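PDB 6X1L: WbbZ protein from Klebsiella pneumoniae subsp. pneumoniae NTUH-K2044, which is functionally uncharacterised but probably acts as a polysaccharide pyruvyl transferase-like enzyme with a GT-B-type architecture. Local coordinates for residues D12-L15 / K16-L20; E139-K142 / N143-T147; I114-I117 / D118-V122. All coordinates share one frame; numbering follows the deposited sequence.

Contact 1 of 3, residues D12-L15 / K16-L20; sequences DLLL and KSYHL
The aromatic ring of Y18 lies with one face over the carbonyl oxygen of L14, and Y18 CD2 comes to 3.3 Å from L14 O. Farther out on the ring the partner becomes the L14 side chain, which runs beside the tyrosine and points the same way: L14 CG touches Y18 CE2 at 3.8 Å, and L14 CD1 reaches Y18 OH at the same distance. The leucine gets there because its CG stands opposite the backbone nitrogen (chi1 -162°), which brings the branch near the ring one turn later. L15 meets the tyrosine more loosely and at a slant, its CD2 4.1 Å from Y18 CD2. The second flat group, the H19 imidazole, turns to other partners, meeting F24 edge-to-face and bonding through NE2 to T52 O. Beneath the side chains, a ladder of i to i+4 bonds marks the alpha-helix; K16 N to D12 O, at 3.0 Å and 167°, is its straightest rung here. D12 itself pairs with R48 in a salt bridge. Helix 6-21 thus lays D12 and L15 against F45 of helix 33-48, while L15 and Y18 reach strand 98-104 and L14 and Y18 reach strand 120-124.

Contact 2 of 3, residues E139-K142 / N143-T147; sequences EPNK and NVFIT
The side-chain oxygen of N143 takes the backbone N-H of E139 in its amide plane, on a lone pair, with N143 OD1 2.7 Å from E139 N. In return the backbone N-H of N143 is given to E139 O at 3.2 Å, so the two residues grip each other by a main-chain and a side-chain bond at once. The asparagine can do this because its CG sits in the crowded position between backbone N and carbonyl carbon (chi1 55°), which folds the amide back over the loop. E139 O also receives K142 N at 3.0 Å, closing a type II beta turn with P140 and N141 at its corners; N141 has the positive phi (69°) expected of the second one. Next along, N141 N is held by V144 O at 3.0 Å, and P140 CA adds a CH...O contact to that same oxygen.

F145 tucks under the turn. Its CE1 lies 3.3 Å from N141 CA, N141 N stands above one face toward the rim, and CE2 approaches K142 O obliquely at 3.6 Å. The N141 amide crosses the phenyl group, their planes 44° apart, and its OD1 is taken by K10 NZ.

In the outer shell, F145 stacks on F123, V144 packs against F130 and I133 of helix 127-135, and the backbone of strand 144-146 bonds to strand 120-124. The chemistry is that of a loop tied by its own backbone: E139 O serves two donors and V144 O takes an N-H and a C-H, so these peptide groups are satisfied locally as the chain turns into strand 144-146. With N143 OD1 only 3.0 Å from E139 O, the N-H on E139 probably eases the repulsion between two acceptors.

Contact 3 of 3, residues I114-I117 / D118-V122; sequences INNI and DKFVV
N116 meets F120 twice, through its carbonyl and through its side chain. N116 O accepts two backbone donors: F120 N arrives at 3.1 Å almost in line with the carbonyl bond, while K119 N, also 3.1 Å from N116 O, comes from above the carbonyl plane, 55° out of it. The K119 bond closes a type I beta turn with I117 and D118 at its corners, and the F120 bond adds a wider i to i+4 loop around it. N116 CB lies beside the CD2-CE2 side of the phenyl group, 3.7 Å from F120 CE2. The rest of N116 turns back along the chain, its ND2 bonded to L112 O of the helix. I117 follows with CG1 anti to its backbone N (chi1 -171°), which leaves CG2 between N and the carbonyl carbon, on the side of D118 and 3.6 Å from D118 OD1. Beyond the turn, K119 NZ is held by the carbonyls of F96 and I93. The whole arrangement is the helix-to-strand joint of a beta-alpha-beta crossover: helix 110-115 ends, the turn reverses the chain, and strand 120-124 begins alongside strand 98-104, with the F120 ring lodged between F113 of the helix, V99 of that strand and Y138 of a loop.

Along the chain the order is contact 1, contact 3, contact 2, and all three gather around one Rossmann-like parallel sheet. Contacts 2 and 3 lie about 12 Å apart, centre to centre, and belong to adjacent strands: V122 of strand 120-124 probably bonds to N143, just before strand 144-146, and to F145 within it, the outermost strand of the sheet within this chain. Contact 1, on helix 6-21, covers that sheet; its centre is about 14 Å from contact 2 and 19 Å from contact 3. Its L14 packs on F145 and its Y18 on V121. One apolar layer therefore joins the first helix to the two neighbouring strands, each entered through a turn.

Contact 1 of 3, residues D12-L15 / K16-L20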
loop_
_atom_site.group_PDB
_atom_site.type_symbol
_atom_site.label_atom_id
_atom_site.label_comp_id
_atom_site.label_asym_id
_atom_site.label_seq_id
_atom_site.Cartn_x
_atom_site.Cartn_y
_atom_site.Cartn_z
ATOM N N ASP A 12 14.458 -21.124 14.882
ATOM C CA ASP A 12 13.343 -21.129 15.825
ATOM C C ASP A 12 13.824 -21.427 17.242
ATOM O O ASP A 12 13.574 -20.656 18.175
ATOM C CB ASP A 12 12.292 -22.156 15.390
ATOM C CG ASP A 12 11.723 -21.871 14.007
ATOM O OD1 ASP A 12 12.011 -20.795 13.442
ATOM O OD2 ASP A 12 10.986 -22.731 13.481
ATOM N N LEU A 13 14.515 -22.557 17.419
ATOM C CA LEU A 13 14.973 -22.953 18.748
ATOM C C LEU A 13 15.876 -21.893 19.364
ATOM O O LEU A 13 15.794 -21.614 20.565
ATOM C CB LEU A 13 15.702 -24.295 18.666
ATOM C CG LEU A 13 14.865 -25.477 18.176
ATOM C CD1 LEU A 13 15.741 -26.680 17.874
ATOM C CD2 LEU A 13 13.801 -25.833 19.202
ATOM N N LEU A 14 16.730 -21.277 18.549
ATOM C CA LEU A 14 17.674 -20.289 19.061
ATOM C C LEU A 14 16.952 -19.068 19.620
ATOM O O LEU A 14 17.229 -18.632 20.743
ATOM C CB LEU A 14 18.641 -19.890 17.951
ATOM C CG LEU A 14 19.946 -19.197 18.323
ATOM C CD1 LEU A 14 20.772 -20.045 19.284
ATOM C CD2 LEU A 14 20.715 -18.929 17.052
ATOM N N LEU A 15 16.022 -18.494 18.854
ATOM C CA LEU A 15 15.319 -17.323 19.364
ATOM C C LEU A 15 14.427 -17.681 20.544
ATOM O O LEU A 15 14.293 -16.885 21.480
ATOM C CB LEU A 15 14.521 -16.650 18.244
ATOM C CG LEU A 15 15.375 -15.612 17.509
ATOM C CD1 LEU A 15 14.768 -15.225 16.192
ATOM C CD2 LEU A 15 15.575 -14.373 18.369
ATOM N N LYS A 16 13.823 -18.871 20.532
ATOM C CA LYS A 16 13.071 -19.311 21.701
ATOM C C LYS A 16 13.974 -19.466 22.919
ATOM O O LYS A 16 13.545 -19.207 24.050
ATOM C CB LYS A 16 12.346 -20.624 21.399
ATOM C CG LYS A 16 11.221 -20.463 20.383
ATOM C CD LYS A 16 10.147 -21.522 20.540
ATOM C CE LYS A 16 10.472 -22.775 19.750
ATOM N NZ LYS A 16 9.274 -23.652 19.634
ATOM N N SER A 17 15.231 -19.868 22.710
ATOM C CA SER A 17 16.168 -19.979 23.825
ATOM C C SER A 17 16.470 -18.613 24.431
ATOM O O SER A 17 16.491 -18.462 25.656
ATOM C CB SER A 17 17.455 -20.655 23.360
ATOM O OG SER A 17 18.396 -20.727 24.419
ATOM N N TYR A 18 16.683 -17.600 23.584
ATOM C CA TYR A 18 16.905 -16.249 24.088
ATOM C C TYR A 18 15.678 -15.708 24.806
ATOM O O TYR A 18 15.809 -14.923 25.753
ATOM C CB TYR A 18 17.279 -15.310 22.944
ATOM C CG TYR A 18 18.569 -15.650 22.238
ATOM C CD1 TYR A 18 19.709 -15.994 22.951
ATOM C CD2 TYR A 18 18.646 -15.620 20.855
ATOM C CE1 TYR A 18 20.889 -16.299 22.300
ATOM C CE2 TYR A 18 19.815 -15.924 20.198
ATOM C CZ TYR A 18 20.932 -16.262 20.921
ATOM O OH TYR A 18 22.093 -16.562 20.252
ATOM N N HIS A 19 14.482 -16.110 24.370
ATOM C CA HIS A 19 13.255 -15.572 24.947
ATOM C C HIS A 19 13.048 -16.051 26.377
ATOM O O HIS A 19 12.413 -15.354 27.178
ATOM C CB HIS A 19 12.061 -15.959 24.075
ATOM C CG HIS A 19 10.817 -15.180 24.368
ATOM N ND1 HIS A 19 9.812 -15.659 25.181
ATOM C CD2 HIS A 19 10.412 -13.957 23.949
ATOM C CE1 HIS A 19 8.842 -14.764 25.252
ATOM N NE2 HIS A 19 9.182 -13.722 24.515
ATOM N N LEU A 20 13.570 -17.230 26.719
ATOM C CA LEU A 20 13.481 -17.695 28.098
ATOM C C LEU A 20 14.283 -16.809 29.041
ATOM O O LEU A 20 13.884 -16.611 30.194
ATOM C CB LEU A 20 13.961 -19.142 28.196
ATOM C CG LEU A 20 13.096 -20.189 27.495
ATOM C CD1 LEU A 20 13.813 -21.527 27.444
ATOM C CD2 LEU A 20 11.754 -20.325 28.198
#

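Contact 2 of 3, residues E139-K142 / N143-T147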
loop_
_atom_site.group_PDB
_atom_site.type_symbol
_atom_site.label_atom_id
_atom_site.label_comp_id
_atom_site.label_asym_id
_atom_site.label_seq_id
_atom_site.Cartn_x
_atom_site.Cartn_y
_atom_site.Cartn_z
ATOM N N GLU A 139 32.332 -15.842 16.119
ATOM C CA GLU A 139 32.403 -17.290 16.260
ATOM C C GLU A 139 31.139 -17.931 15.714
ATOM O O GLU A 139 30.063 -17.743 16.301
ATOM C CB GLU A 139 32.603 -17.679 17.720
ATOM C CG GLU A 139 32.558 -19.171 17.967
ATOM C CD GLU A 139 33.307 -19.567 19.219
ATOM O OE1 GLU A 139 33.941 -18.681 19.835
ATOM O OE2 GLU A 139 33.267 -20.759 19.586
ATOM N N PRO A 140 31.220 -18.696 14.623
ATOM C CA PRO A 140 30.013 -19.314 14.061
ATOM C C PRO A 140 29.296 -20.175 15.088
ATOM O O PRO A 140 29.922 -20.877 15.884
ATOM C CB PRO A 140 30.552 -20.154 12.898
ATOM C CG PRO A 140 31.834 -19.493 12.524
ATOM C CD PRO A 140 32.416 -18.990 13.815
ATOM N N ASN A 141 27.967 -20.097 15.065
ATOM C CA ASN A 141 27.052 -20.808 15.954
ATOM C C ASN A 141 27.112 -20.319 17.397
ATOM O O ASN A 141 26.549 -20.972 18.287
ATOM C CB ASN A 141 27.265 -22.325 15.899
ATOM C CG ASN A 141 26.699 -22.938 14.631
ATOM O OD1 ASN A 141 25.760 -22.402 14.036
ATOM N ND2 ASN A 141 27.263 -24.061 14.212
ATOM N N LYS A 142 27.747 -19.173 17.652
ATOM C CA LYS A 142 27.717 -18.555 18.972
ATOM C C LYS A 142 27.233 -17.111 18.892
ATOM O O LYS A 142 26.264 -16.737 19.562
ATOM C CB LYS A 142 29.098 -18.620 19.634
ATOM C CG LYS A 142 29.147 -17.909 20.977
ATOM C CD LYS A 142 30.378 -18.287 21.774
ATOM C CE LYS A 142 30.329 -17.683 23.170
ATOM N NZ LYS A 142 31.390 -18.247 24.051
ATOM N N ASN A 143 27.896 -16.283 18.081
ATOM C CA ASN A 143 27.460 -14.906 17.893
ATOM C C ASN A 143 27.377 -14.510 16.422
ATOM O O ASN A 143 27.168 -13.330 16.124
ATOM C CB ASN A 143 28.372 -13.930 18.650
ATOM C CG ASN A 143 29.829 -14.083 18.276
ATOM O OD1 ASN A 143 30.191 -14.958 17.491
ATOM N ND2 ASN A 143 30.676 -13.222 18.831
ATOM N N VAL A 144 27.539 -15.453 15.497
ATOM C CA VAL A 144 27.247 -15.212 14.087
ATOM C C VAL A 144 26.621 -16.475 13.510
ATOM O O VAL A 144 27.084 -17.588 13.783
ATOM C CB VAL A 144 28.494 -14.782 13.284
ATOM C CG1 VAL A 144 29.583 -15.853 13.314
ATOM C CG2 VAL A 144 28.108 -14.434 11.850
ATOM N N PHE A 145 25.540 -16.299 12.749
ATOM C CA PHE A 145 24.782 -17.396 12.165
ATOM C C PHE A 145 24.380 -17.012 10.748
ATOM O O PHE A 145 24.358 -15.832 10.386
ATOM C CB PHE A 145 23.510 -17.726 12.966
ATOM C CG PHE A 145 23.745 -17.979 14.426
ATOM C CD1 PHE A 145 23.788 -19.274 14.918
ATOM C CD2 PHE A 145 23.896 -16.924 15.315
ATOM C CE1 PHE A 145 23.991 -19.511 16.261
ATOM C CE2 PHE A 145 24.107 -17.160 16.661
ATOM C CZ PHE A 145 24.154 -18.453 17.132
ATOM N N ILE A 146 24.033 -18.020 9.953
ATOM C CA ILE A 146 23.568 -17.813 8.589
ATOM C C ILE A 146 22.230 -18.522 8.421
ATOM O O ILE A 146 22.061 -19.661 8.871
ATOM C CB ILE A 146 24.595 -18.307 7.550
ATOM C CG1 ILE A 146 24.099 -18.035 6.128
ATOM C CG2 ILE A 146 24.909 -19.784 7.747
ATOM C CD1 ILE A 146 25.173 -18.167 5.075
ATOM N N THR A 147 21.276 -17.842 7.790
ATOM C CA THR A 147 19.960 -18.415 7.554
ATOM C C THR A 147 19.250 -17.535 6.534
ATOM O O THR A 147 19.730 -16.457 6.178
ATOM C CB THR A 147 19.161 -18.544 8.858
ATOM O OG1 THR A 147 17.923 -19.220 8.609
ATOM C CG2 THR A 147 18.894 -17.180 9.471
#

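Contact 3 of 3, residues I114-I117 / D118-V122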
loop_
_atom_site.group_PDB
_atom_site.type_symbol
_atom_site.label_atom_id
_atom_site.label_comp_id
_atom_site.label_asym_id
_atom_site.label_seq_id
_atom_site.Cartn_x
_atom_site.Cartn_y
_atom_site.Cartn_z
ATOM N N ILE A 114 33.700 -4.925 15.129
ATOM C CA ILE A 114 34.875 -5.314 15.908
ATOM C C ILE A 114 34.763 -4.800 17.338
ATOM O O ILE A 114 35.051 -5.527 18.296
ATOM C CB ILE A 114 36.160 -4.817 15.222
ATOM C CG1 ILE A 114 36.400 -5.595 13.928
ATOM C CG2 ILE A 114 37.361 -4.933 16.164
ATOM C CD1 ILE A 114 37.456 -4.990 13.028
ATOM N N ASN A 115 34.324 -3.554 17.514
ATOM C CA ASN A 115 34.300 -2.948 18.840
ATOM C C ASN A 115 33.068 -3.315 19.660
ATOM O O ASN A 115 33.006 -2.952 20.839
ATOM C CB ASN A 115 34.411 -1.426 18.721
ATOM C CG ASN A 115 35.832 -0.968 18.453
ATOM O OD1 ASN A 115 36.789 -1.540 18.975
ATOM N ND2 ASN A 115 35.976 0.066 17.635
ATOM N N ASN A 116 32.097 -4.025 19.083
ATOM C CA ASN A 116 30.907 -4.443 19.817
ATOM C C ASN A 116 30.716 -5.953 19.737
ATOM O O ASN A 116 29.588 -6.447 19.827
ATOM C CB ASN A 116 29.661 -3.721 19.298
ATOM C CG ASN A 116 29.793 -2.213 19.357
ATOM O OD1 ASN A 116 29.649 -1.606 20.418
ATOM N ND2 ASN A 116 30.071 -1.598 18.213
ATOM N N ILE A 117 31.811 -6.699 19.572
ATOM C CA ILE A 117 31.718 -8.142 19.367
ATOM C C ILE A 117 31.098 -8.836 20.576
ATOM O O ILE A 117 30.462 -9.889 20.436
ATOM C CB ILE A 117 33.112 -8.713 19.029
ATOM C CG1 ILE A 117 33.018 -10.182 18.603
ATOM C CG2 ILE A 117 34.069 -8.551 20.206
ATOM C CD1 ILE A 117 34.297 -10.726 17.997
ATOM N N ASP A 118 31.241 -8.262 21.772
ATOM C CA ASP A 118 30.717 -8.897 22.974
ATOM C C ASP A 118 29.222 -8.681 23.173
ATOM O O ASP A 118 28.632 -9.324 24.045
ATOM C CB ASP A 118 31.477 -8.403 24.209
ATOM C CG ASP A 118 32.793 -9.135 24.411
ATOM O OD1 ASP A 118 33.808 -8.727 23.807
ATOM O OD2 ASP A 118 32.808 -10.128 25.168
ATOM N N LYS A 119 28.589 -7.809 22.393
ATOM C CA LYS A 119 27.158 -7.582 22.524
ATOM C C LYS A 119 26.352 -7.990 21.302
ATOM O O LYS A 119 25.133 -8.158 21.423
ATOM C CB LYS A 119 26.876 -6.104 22.837
ATOM C CG LYS A 119 27.763 -5.545 23.939
ATOM C CD LYS A 119 27.228 -4.237 24.492
ATOM C CE LYS A 119 25.969 -4.462 25.306
ATOM N NZ LYS A 119 25.499 -3.197 25.931
ATOM N N PHE A 120 26.990 -8.183 20.150
ATOM C CA PHE A 120 26.295 -8.475 18.904
ATOM C C PHE A 120 26.059 -9.969 18.735
ATOM O O PHE A 120 26.956 -10.785 18.967
ATOM C CB PHE A 120 27.095 -7.966 17.703
ATOM C CG PHE A 120 26.809 -6.545 17.330
ATOM C CD1 PHE A 120 25.576 -5.976 17.587
ATOM C CD2 PHE A 120 27.776 -5.781 16.701
ATOM C CE1 PHE A 120 25.318 -4.666 17.229
ATOM C CE2 PHE A 120 27.526 -4.474 16.342
ATOM C CZ PHE A 120 26.298 -3.915 16.607
ATOM N N VAL A 121 24.847 -10.318 18.316
ATOM C CA VAL A 121 24.539 -11.635 17.774
ATOM C C VAL A 121 24.006 -11.389 16.370
ATOM O O VAL A 121 22.934 -10.792 16.204
ATOM C CB VAL A 121 23.534 -12.405 18.639
ATOM C CG1 VAL A 121 23.244 -13.765 18.026
ATOM C CG2 VAL A 121 24.075 -12.562 20.058
ATOM N N VAL A 122 24.763 -11.813 15.360
ATOM C CA VAL A 122 24.534 -11.399 13.980
ATOM C C VAL A 122 23.989 -12.576 13.186
ATOM O O VAL A 122 24.634 -13.627 13.096
ATOM C CB VAL A 122 25.813 -10.858 13.325
ATOM C CG1 VAL A 122 25.487 -10.279 11.953
ATOM C CG2 VAL A 122 26.470 -9.816 14.214
#